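Local coordinates for single-strand DNA-binding protein (Agrobacterium tumefaciens, PDB 3BTP) that binds single-stranded DNA irrespective of its sequence and mediates nuclear uptake of the transferred T-DNA strand during crown gall transformation of plants by Agrobacterium, at residues A[118-123]-A[272-277]; A[162-167]-A[311-316]; A[261-266]-A[289-294]. All blocks are in the same frame, centred on the assembly; numbering follows the deposited sequence.

Contact 1: residues A[118-123]-A[272-277]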
loop_
_atom_site.group_PDB
_atom_site.type_symbol
_atom_site.label_atom_id
_atom_site.label_comp_id
_atom_site.label_asym_id
_atom_site.label_seq_id
_atom_site.Cartn_x
_atom_site.Cartn_y
_atom_site.Cartn_z
ATOM N N ILE A 118 -15.655 2.537 -12.489
ATOM C CA ILE A 118 -15.514 2.108 -13.848
ATOM C C ILE A 118 -16.345 0.805 -14.011
ATOM O O ILE A 118 -16.281 -0.087 -13.163
ATOM C CB ILE A 118 -14.032 1.836 -14.192
ATOM C CG1 ILE A 118 -13.140 3.084 -13.948
ATOM C CG2 ILE A 118 -13.886 1.312 -15.614
ATOM C CD1 ILE A 118 -11.672 2.803 -14.004
ATOM N N LEU A 119 -17.105 0.699 -15.105
ATOM C CA LEU A 119 -17.852 -0.525 -15.430
ATOM C C LEU A 119 -17.091 -1.312 -16.456
ATOM O O LEU A 119 -16.802 -0.792 -17.546
ATOM C CB LEU A 119 -19.270 -0.193 -15.997
ATOM C CG LEU A 119 -20.259 0.331 -14.927
ATOM C CD1 LEU A 119 -21.668 0.362 -15.544
ATOM C CD2 LEU A 119 -20.289 -0.521 -13.576
ATOM N N VAL A 120 -16.712 -2.542 -16.111
ATOM C CA VAL A 120 -15.948 -3.353 -17.069
ATOM C C VAL A 120 -16.826 -4.450 -17.652
ATOM O O VAL A 120 -17.609 -5.069 -16.943
ATOM C CB VAL A 120 -14.651 -3.988 -16.470
ATOM C CG1 VAL A 120 -13.783 -4.618 -17.602
ATOM C CG2 VAL A 120 -13.847 -2.942 -15.655
ATOM N N ARG A 121 -16.655 -4.701 -18.944
ATOM C CA ARG A 121 -17.379 -5.786 -19.621
ATOM C C ARG A 121 -16.474 -6.640 -20.477
ATOM O O ARG A 121 -15.439 -6.175 -20.958
ATOM C CB ARG A 121 -18.559 -5.235 -20.444
ATOM C CG ARG A 121 -18.121 -4.386 -21.588
ATOM C CD ARG A 121 -19.197 -3.323 -21.971
ATOM N NE ARG A 121 -18.720 -2.550 -23.133
ATOM C CZ ARG A 121 -18.194 -1.314 -23.093
ATOM N NH1 ARG A 121 -18.043 -0.651 -21.929
ATOM N NH2 ARG A 121 -17.771 -0.750 -24.215
ATOM N N GLN A 122 -16.841 -7.906 -20.615
ATOM C CA GLN A 122 -16.150 -8.845 -21.521
ATOM C C GLN A 122 -16.657 -8.680 -22.967
ATOM O O GLN A 122 -17.847 -8.680 -23.230
ATOM C CB GLN A 122 -16.366 -10.280 -21.054
ATOM C CG GLN A 122 -15.639 -10.619 -19.754
ATOM C CD GLN A 122 -15.823 -12.091 -19.358
ATOM O OE1 GLN A 122 -16.934 -12.533 -19.124
ATOM N NE2 GLN A 122 -14.719 -12.848 -19.290
ATOM N N THR A 123 -15.761 -8.529 -23.919
ATOM C CA THR A 123 -16.236 -8.380 -25.306
ATOM C C THR A 123 -15.560 -9.380 -26.229
ATOM O O THR A 123 -15.535 -9.159 -27.419
ATOM C CB THR A 123 -15.952 -6.960 -25.859
ATOM O OG1 THR A 123 -14.547 -6.785 -25.938
ATOM C CG2 THR A 123 -16.520 -5.853 -24.954
ATOM N N ILE A 272 -10.798 4.317 -20.955
ATOM C CA ILE A 272 -10.126 3.178 -20.401
ATOM C C ILE A 272 -9.507 2.375 -21.527
ATOM O O ILE A 272 -10.196 2.049 -22.524
ATOM C CB ILE A 272 -11.166 2.272 -19.673
ATOM C CG1 ILE A 272 -11.976 3.070 -18.612
ATOM C CG2 ILE A 272 -10.514 1.029 -19.144
ATOM C CD1 ILE A 272 -11.082 3.784 -17.621
ATOM N N HIS A 273 -8.204 2.060 -21.404
ATOM C CA HIS A 273 -7.594 1.069 -22.293
ATOM C C HIS A 273 -7.007 -0.037 -21.447
ATOM O O HIS A 273 -6.478 0.199 -20.368
ATOM C CB HIS A 273 -6.561 1.703 -23.229
ATOM C CG HIS A 273 -7.143 2.777 -24.110
ATOM N ND1 HIS A 273 -7.235 4.094 -23.716
ATOM C CD2 HIS A 273 -7.755 2.705 -25.324
ATOM C CE1 HIS A 273 -7.862 4.788 -24.658
ATOM N NE2 HIS A 273 -8.174 3.970 -25.647
ATOM N N PHE A 274 -7.125 -1.255 -21.923
ATOM C CA PHE A 274 -6.695 -2.418 -21.187
ATOM C C PHE A 274 -5.638 -3.102 -21.943
ATOM O O PHE A 274 -5.671 -3.126 -23.132
ATOM C CB PHE A 274 -7.811 -3.397 -21.050
ATOM C CG PHE A 274 -8.762 -3.076 -19.957
ATOM C CD1 PHE A 274 -8.346 -3.072 -18.636
ATOM C CD2 PHE A 274 -10.106 -2.856 -20.243
ATOM C CE1 PHE A 274 -9.247 -2.833 -17.627
ATOM C CE2 PHE A 274 -10.994 -2.625 -19.242
ATOM C CZ PHE A 274 -10.582 -2.594 -17.936
ATOM N N SER A 275 -4.718 -3.708 -21.223
ATOM C CA SER A 275 -3.578 -4.354 -21.820
ATOM C C SER A 275 -3.138 -5.608 -21.022
ATOM O O SER A 275 -3.241 -5.662 -19.780
ATOM C CB SER A 275 -2.462 -3.330 -21.865
ATOM O OG SER A 275 -1.649 -3.585 -22.986
ATOM N N TYR A 276 -2.673 -6.619 -21.773
ATOM C CA TYR A 276 -1.933 -7.788 -21.243
ATOM C C TYR A 276 -0.441 -7.725 -21.651
ATOM O O TYR A 276 -0.155 -7.413 -22.771
ATOM C CB TYR A 276 -2.496 -9.051 -21.828
ATOM C CG TYR A 276 -3.675 -9.647 -21.155
ATOM C CD1 TYR A 276 -3.522 -10.347 -19.944
ATOM C CD2 TYR A 276 -4.958 -9.581 -21.750
ATOM C CE1 TYR A 276 -4.626 -10.961 -19.303
ATOM C CE2 TYR A 276 -6.064 -10.203 -21.122
ATOM C CZ TYR A 276 -5.879 -10.872 -19.899
ATOM O OH TYR A 276 -6.951 -11.464 -19.251
ATOM N N ARG A 277 0.480 -8.016 -20.734
ATOM C CA ARG A 277 1.853 -8.337 -21.043
ATOM C C ARG A 277 1.931 -9.774 -21.577
ATOM O O ARG A 277 1.036 -10.609 -21.319
ATOM C CB ARG A 277 2.753 -8.170 -19.787
ATOM C CG ARG A 277 3.332 -6.736 -19.517
ATOM C CD ARG A 277 4.563 -6.681 -18.499
ATOM N NE ARG A 277 5.957 -6.679 -19.078
ATOM C CZ ARG A 277 6.143 -6.490 -20.356
ATOM N NH1 ARG A 277 5.074 -6.246 -21.067
ATOM N NH2 ARG A 277 7.335 -6.456 -20.907
#
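I118 and V120 meet I272 and F274 where two four-stranded antiparallel sheets pack against each other, strand 117-124 belonging to one sheet and strand 272-275 to the other. The backbones stay well apart, with CA of I118 and CA of I272 separated by 8.6 Å, so side chains alone fill the interval. I118 and V120 on one strand, I272 and F274 on the other, point across, and all four are apolar, as suits side chains packed between two sheets.

The aliphatic half is a tip-to-tip meeting of isoleucines. I118 runs out straight (chi2 169°) and sets its CD1 3.8 Å from I272 CD1, whereas I272 is folded (chi2 -54°). Nearer the backbone, I118 CG2 lies 4.0 Å from I272 CG1. I118 thus offers both its branches, while I272 meets them with CG1 and CD1 of its single longer branch.

The other half joins an aliphatic group to an aromatic one. V120 and F274 approach from opposite directions, and the valine methyls reach the far end of the ring at an oblique angle. F274 also leans on P261, while L264 of the neighbouring strand touches both F274 and I118, extending the apolar layer. Within its own strand I272 lies against the phenyl group: its CG2 is 3.7 Å above the F274 ring plane, offset toward the rim. V120 CG1 is 3.8 Å from F274 CE2, and V120 CG2 reaches F274 CZ at 4.0 Å.

Contact 2: residues A[162-167]-A[311-316]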
loop_
_atom_site.group_PDB
_atom_site.type_symbol
_atom_site.label_atom_id
_atom_site.label_comp_id
_atom_site.label_asym_id
_atom_site.label_seq_id
_atom_site.Cartn_x
_atom_site.Cartn_y
_atom_site.Cartn_z
ATOM N N PRO A 162 -15.839 -5.696 -6.453
ATOM C CA PRO A 162 -16.832 -5.643 -5.395
ATOM C C PRO A 162 -16.564 -6.410 -4.091
ATOM O O PRO A 162 -16.778 -5.811 -3.064
ATOM C CB PRO A 162 -18.129 -6.141 -6.108
ATOM C CG PRO A 162 -17.879 -5.771 -7.535
ATOM C CD PRO A 162 -16.458 -6.134 -7.721
ATOM N N PRO A 163 -16.173 -7.736 -4.156
ATOM C CA PRO A 163 -15.988 -8.532 -2.910
ATOM C C PRO A 163 -14.860 -7.939 -2.064
ATOM O O PRO A 163 -14.949 -7.953 -0.838
ATOM C CB PRO A 163 -15.517 -9.900 -3.402
ATOM C CG PRO A 163 -15.144 -9.733 -4.918
ATOM C CD PRO A 163 -15.858 -8.501 -5.393
ATOM N N LEU A 164 -13.853 -7.344 -2.733
ATOM C CA LEU A 164 -12.766 -6.630 -2.060
ATOM C C LEU A 164 -13.098 -5.223 -1.618
ATOM O O LEU A 164 -12.691 -4.841 -0.585
ATOM C CB LEU A 164 -11.506 -6.633 -2.956
ATOM C CG LEU A 164 -10.973 -8.035 -3.349
ATOM C CD1 LEU A 164 -9.755 -7.889 -4.205
ATOM C CD2 LEU A 164 -10.676 -8.992 -2.223
ATOM N N ALA A 165 -13.794 -4.428 -2.428
ATOM C CA ALA A 165 -14.267 -3.147 -1.972
ATOM C C ALA A 165 -15.103 -3.257 -0.721
ATOM O O ALA A 165 -14.992 -2.420 0.176
ATOM C CB ALA A 165 -15.078 -2.332 -3.171
ATOM N N PHE A 166 -15.989 -4.260 -0.673
ATOM C CA PHE A 166 -16.827 -4.503 0.498
ATOM C C PHE A 166 -15.986 -4.781 1.761
ATOM O O PHE A 166 -16.169 -4.141 2.804
ATOM C CB PHE A 166 -17.755 -5.684 0.228
ATOM C CG PHE A 166 -18.795 -5.907 1.350
ATOM C CD1 PHE A 166 -19.992 -5.206 1.386
ATOM C CD2 PHE A 166 -18.580 -6.821 2.326
ATOM C CE1 PHE A 166 -20.902 -5.409 2.439
ATOM C CE2 PHE A 166 -19.488 -7.014 3.347
ATOM C CZ PHE A 166 -20.632 -6.298 3.396
ATOM N N GLU A 167 -15.082 -5.760 1.691
ATOM C CA GLU A 167 -14.258 -6.109 2.871
ATOM C C GLU A 167 -13.291 -4.995 3.265
ATOM O O GLU A 167 -12.859 -4.927 4.425
ATOM C CB GLU A 167 -13.536 -7.474 2.692
ATOM C CG GLU A 167 -14.577 -8.646 2.837
ATOM C CD GLU A 167 -15.280 -8.650 4.244
ATOM O OE1 GLU A 167 -14.800 -7.941 5.173
ATOM O OE2 GLU A 167 -16.270 -9.365 4.463
ATOM N N SER A 311 -5.113 -10.396 -6.452
ATOM C CA SER A 311 -6.423 -10.355 -5.832
ATOM C C SER A 311 -7.516 -9.800 -6.748
ATOM O O SER A 311 -8.766 -10.020 -6.560
ATOM C CB SER A 311 -6.326 -9.580 -4.522
ATOM O OG SER A 311 -6.036 -8.212 -4.825
ATOM N N GLY A 312 -7.093 -9.050 -7.736
ATOM C CA GLY A 312 -8.088 -8.365 -8.516
ATOM C C GLY A 312 -8.021 -6.862 -8.393
ATOM O O GLY A 312 -8.480 -6.181 -9.280
ATOM N N ILE A 313 -7.409 -6.348 -7.330
ATOM C CA ILE A 313 -7.182 -4.914 -7.187
ATOM C C ILE A 313 -6.269 -4.340 -8.263
ATOM O O ILE A 313 -5.223 -4.856 -8.530
ATOM C CB ILE A 313 -6.630 -4.524 -5.759
ATOM C CG1 ILE A 313 -7.466 -5.169 -4.643
ATOM C CG2 ILE A 313 -6.432 -2.994 -5.613
ATOM C CD1 ILE A 313 -6.789 -5.047 -3.347
ATOM N N MET A 314 -6.672 -3.214 -8.834
ATOM C CA MET A 314 -5.861 -2.452 -9.769
ATOM C C MET A 314 -5.250 -1.281 -9.058
ATOM O O MET A 314 -5.889 -0.237 -8.869
ATOM C CB MET A 314 -6.781 -1.973 -10.900
ATOM C CG MET A 314 -7.496 -3.110 -11.504
ATOM S SD MET A 314 -6.857 -3.740 -13.055
ATOM C CE MET A 314 -5.352 -3.181 -13.141
ATOM N N HIS A 315 -3.993 -1.455 -8.647
ATOM C CA HIS A 315 -3.270 -0.453 -7.934
ATOM C C HIS A 315 -2.698 0.569 -8.897
ATOM O O HIS A 315 -2.108 0.207 -9.948
ATOM C CB HIS A 315 -2.132 -1.037 -7.091
ATOM C CG HIS A 315 -2.566 -1.940 -5.973
ATOM N ND1 HIS A 315 -2.988 -1.467 -4.733
ATOM C CD2 HIS A 315 -2.596 -3.284 -5.887
ATOM C CE1 HIS A 315 -3.287 -2.490 -3.946
ATOM N NE2 HIS A 315 -3.046 -3.605 -4.620
ATOM N N ASP A 316 -2.919 1.848 -8.555
ATOM C CA ASP A 316 -2.294 2.937 -9.225
ATOM C C ASP A 316 -0.792 2.767 -9.083
ATOM O O ASP A 316 -0.260 2.487 -8.000
ATOM C CB ASP A 316 -2.698 4.270 -8.616
ATOM C CG ASP A 316 -2.225 5.459 -9.471
ATOM O OD1 ASP A 316 -2.826 5.722 -10.584
ATOM O OD2 ASP A 316 -1.239 6.097 -9.053
#
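Two staggered torsions carry the tip of L164 to S311 and I313. CG stands anti to the carbonyl carbon (chi1 -58°), and CD1 then continues the chain fully extended (chi2 180°), so that a single methyl projects from the helix into the loop. I313 also places CG1 anti to its carbonyl carbon, and the two side chains cross obliquely, with L164 CD1 3.6 Å from I313 CG1. A long, unbranched-at-CB leucine suits this task, since the CA atoms of L164 and I313 are 7.8 Å apart.

The same methyl rests on the serine, 3.3 Å from S311 O and 3.8 Å from S311 OG, a van der Waals contact with polar atoms. The hydroxyl has better partners: it is hydrogen-bonded to S309 OG and to an acidic side chain of another protein. It also receives a weak bond from I313 N, long at 3.4 Å but nearly straight (171°), in the pattern of an ST turn. G312, at the centre of this turn, takes a positive phi, at which a side chain would press on the carbonyl oxygen before it.

The contact joins the short helix 162-167 to the loop leading into strand 314-316, an outermost strand of its antiparallel sheet. That strand is in turn tied to strand 159-160 of the other four-stranded sheet by a backbone hydrogen bond between M314 and Y159. The bound protein packs its backbone on L164 and S311, so this seam of the fold forms part of its docking surface. Beyond the seam, I313 turns its second branch onto H315: I313 CG2 lies 3.5 Å above the imidazole plane, over the centre of the ring, while H315 NE2 is hydrogen-bonded to an acidic side chain of the other protein.

Contact 3: residues A[261-266]-A[289-294]; sequences PDILIK and EEFERA
A helix laid over one face of an antiparallel sheet touches it here through one aromatic residue, F291: from helix 288-299 it reaches across to I263 and I265 of strand 263-266. Its CG lies anti to the backbone N (chi1 170°), which throws the ring away from the helix and points its far end, CZ, at the two isoleucines, whose methyls meet it side by side. The closest approach is I265 CD1 to F291 CZ at 3.9 Å, and the same methyl is 4.1 Å from F291 CE2. From the other isoleucine, I263 CG2 stands 4.1 Å from F291 CZ. Both side chains come from the opposite direction and meet the ring obliquely.

Phenylalanine suits the place because its length bridges a wide gap: CA of I263 and CA of F291 are 11.1 Å apart. Beta-branched isoleucines, two residues apart along the strand and so on the same face, supply a broad apolar landing for it. At the start of the strand, D262 and I263 both face S275 in a classic beta bulge, where D262 is also held by a salt bridge to R244.

L264 and K266 point to the reverse face, toward F274 and I272 of the adjacent strand; K266 also touches T132 of the other sheet. On the helix side the F291 ring is met edge-to-face by Y283 and also touches F332 of helix 327-335, while I263 and I265 are flanked by L307 and I305 of strand 304-308.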
loop_
_atom_site.group_PDB
_atom_site.type_symbol
_atom_site.label_atom_id
_atom_site.label_comp_id
_atom_site.label_asym_id
_atom_site.label_seq_id
_atom_site.Cartn_x
_atom_site.Cartn_y
_atom_site.Cartn_z
ATOM N N PRO A 261 -7.485 -7.833 -17.151
ATOM C CA PRO A 261 -6.106 -7.769 -17.672
ATOM C C PRO A 261 -5.145 -7.144 -16.654
ATOM O O PRO A 261 -5.571 -6.688 -15.574
ATOM C CB PRO A 261 -6.207 -6.897 -18.951
ATOM C CG PRO A 261 -7.620 -6.553 -19.116
ATOM C CD PRO A 261 -8.347 -6.809 -17.759
ATOM N N ASP A 262 -3.870 -7.188 -16.993
ATOM C CA ASP A 262 -2.785 -6.814 -16.158
ATOM C C ASP A 262 -2.831 -5.276 -15.918
ATOM O O ASP A 262 -2.512 -4.792 -14.824
ATOM C CB ASP A 262 -1.479 -7.127 -16.920
ATOM C CG ASP A 262 -1.366 -8.610 -17.394
ATOM O OD1 ASP A 262 -2.006 -9.492 -16.811
ATOM O OD2 ASP A 262 -0.612 -8.911 -18.365
ATOM N N ILE A 263 -3.167 -4.522 -16.969
ATOM C CA ILE A 263 -2.872 -3.089 -17.049
ATOM C C ILE A 263 -4.170 -2.418 -17.394
ATOM O O ILE A 263 -4.863 -2.829 -18.292
ATOM C CB ILE A 263 -1.796 -2.760 -18.087
ATOM C CG1 ILE A 263 -0.416 -3.348 -17.700
ATOM C CG2 ILE A 263 -1.688 -1.292 -18.299
ATOM C CD1 ILE A 263 0.575 -3.443 -18.848
ATOM N N LEU A 264 -4.503 -1.383 -16.642
ATOM C CA LEU A 264 -5.595 -0.440 -16.977
ATOM C C LEU A 264 -5.040 0.983 -17.145
ATOM O O LEU A 264 -4.469 1.538 -16.228
ATOM C CB LEU A 264 -6.661 -0.475 -15.843
ATOM C CG LEU A 264 -8.042 0.245 -15.969
ATOM C CD1 LEU A 264 -8.920 -0.169 -14.772
ATOM C CD2 LEU A 264 -7.919 1.745 -15.972
ATOM N N ILE A 265 -5.269 1.607 -18.297
ATOM C CA ILE A 265 -4.841 2.971 -18.553
ATOM C C ILE A 265 -6.106 3.815 -18.516
ATOM O O ILE A 265 -7.084 3.501 -19.149
ATOM C CB ILE A 265 -4.247 3.102 -20.006
ATOM C CG1 ILE A 265 -3.220 1.978 -20.329
ATOM C CG2 ILE A 265 -3.780 4.598 -20.370
ATOM C CD1 ILE A 265 -1.950 2.062 -19.595
ATOM N N LYS A 266 -6.099 4.910 -17.789
ATOM C CA LYS A 266 -7.264 5.764 -17.775
ATOM C C LYS A 266 -6.796 7.148 -18.229
ATOM O O LYS A 266 -6.099 7.825 -17.471
ATOM C CB LYS A 266 -7.856 5.853 -16.384
ATOM C CG LYS A 266 -9.150 6.722 -16.349
ATOM C CD LYS A 266 -10.034 6.464 -15.087
ATOM C CE LYS A 266 -9.510 7.136 -13.902
ATOM N NZ LYS A 266 -9.154 8.630 -13.962
ATOM N N GLU A 289 9.049 2.370 -16.197
ATOM C CA GLU A 289 9.201 3.828 -16.473
ATOM C C GLU A 289 9.235 4.214 -17.961
ATOM O O GLU A 289 8.772 5.272 -18.353
ATOM C CB GLU A 289 10.453 4.395 -15.753
ATOM C CG GLU A 289 10.319 4.363 -14.218
ATOM C CD GLU A 289 10.224 2.916 -13.566
ATOM O OE1 GLU A 289 10.889 1.941 -14.045
ATOM O OE2 GLU A 289 9.494 2.801 -12.515
ATOM N N GLU A 290 9.777 3.338 -18.780
ATOM C CA GLU A 290 9.690 3.512 -20.238
ATOM C C GLU A 290 8.252 3.339 -20.776
ATOM O O GLU A 290 7.808 4.069 -21.663
ATOM C CB GLU A 290 10.645 2.513 -20.914
ATOM C CG GLU A 290 10.928 2.826 -22.356
ATOM C CD GLU A 290 12.111 1.999 -22.867
ATOM O OE1 GLU A 290 12.962 1.599 -22.012
ATOM O OE2 GLU A 290 12.156 1.746 -24.092
ATOM N N PHE A 291 7.555 2.322 -20.274
ATOM C CA PHE A 291 6.174 2.114 -20.719
ATOM C C PHE A 291 5.386 3.344 -20.338
ATOM O O PHE A 291 4.656 3.895 -21.119
ATOM C CB PHE A 291 5.620 0.821 -20.109
ATOM C CG PHE A 291 4.137 0.630 -20.295
ATOM C CD1 PHE A 291 3.618 0.165 -21.525
ATOM C CD2 PHE A 291 3.250 0.934 -19.244
ATOM C CE1 PHE A 291 2.238 -0.016 -21.704
ATOM C CE2 PHE A 291 1.893 0.735 -19.390
ATOM C CZ PHE A 291 1.356 0.262 -20.638
ATOM N N GLU A 292 5.588 3.764 -19.102
ATOM C CA GLU A 292 4.959 4.892 -18.496
ATOM C C GLU A 292 5.141 6.186 -19.353
ATOM O O GLU A 292 4.172 6.935 -19.598
ATOM C CB GLU A 292 5.539 5.061 -17.098
ATOM C CG GLU A 292 5.193 6.370 -16.491
ATOM C CD GLU A 292 5.391 6.401 -14.994
ATOM O OE1 GLU A 292 6.435 5.902 -14.500
ATOM O OE2 GLU A 292 4.499 6.941 -14.299
ATOM N N ARG A 293 6.369 6.433 -19.797
ATOM C CA ARG A 293 6.663 7.613 -20.623
ATOM C C ARG A 293 6.018 7.595 -22.004
ATOM O O ARG A 293 5.578 8.591 -22.470
ATOM C CB ARG A 293 8.162 7.865 -20.693
ATOM C CG ARG A 293 8.603 8.701 -19.497
ATOM C CD ARG A 293 10.158 8.835 -19.392
ATOM N NE ARG A 293 10.848 7.553 -19.591
ATOM C CZ ARG A 293 11.714 7.324 -20.579
ATOM N NH1 ARG A 293 12.029 8.316 -21.424
ATOM N NH2 ARG A 293 12.296 6.124 -20.706
ATOM N N ALA A 294 5.890 6.427 -22.592
ATOM C CA ALA A 294 5.237 6.242 -23.876
ATOM C C ALA A 294 3.711 6.337 -23.723
ATOM O O ALA A 294 2.979 6.714 -24.663
ATOM C CB ALA A 294 5.656 4.891 -24.454
#

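The three contacts build one region around the sheet ordered 272-275, 263-266, 304-308, 314-316. Contact 1 packs it against the sheet containing strand 117-124, contact 3 sets helix 288-299 against its other face, and contact 2 lies by its far edge strand. The centres of contact 1 and contact 2 are about 15 Å apart, those of contact 1 and contact 3 about 13 Å, and those of contact 2 and contact 3 about 19 Å. Contacts 1 and 3 are directly joined, since strands 263-266 and 272-275 are neighbours. Along the chain contact 3 is nested within the loop closed by contact 2, while contact 1 crosses both, so segments far apart in sequence come together, with the sheet between the other sheet and a helix.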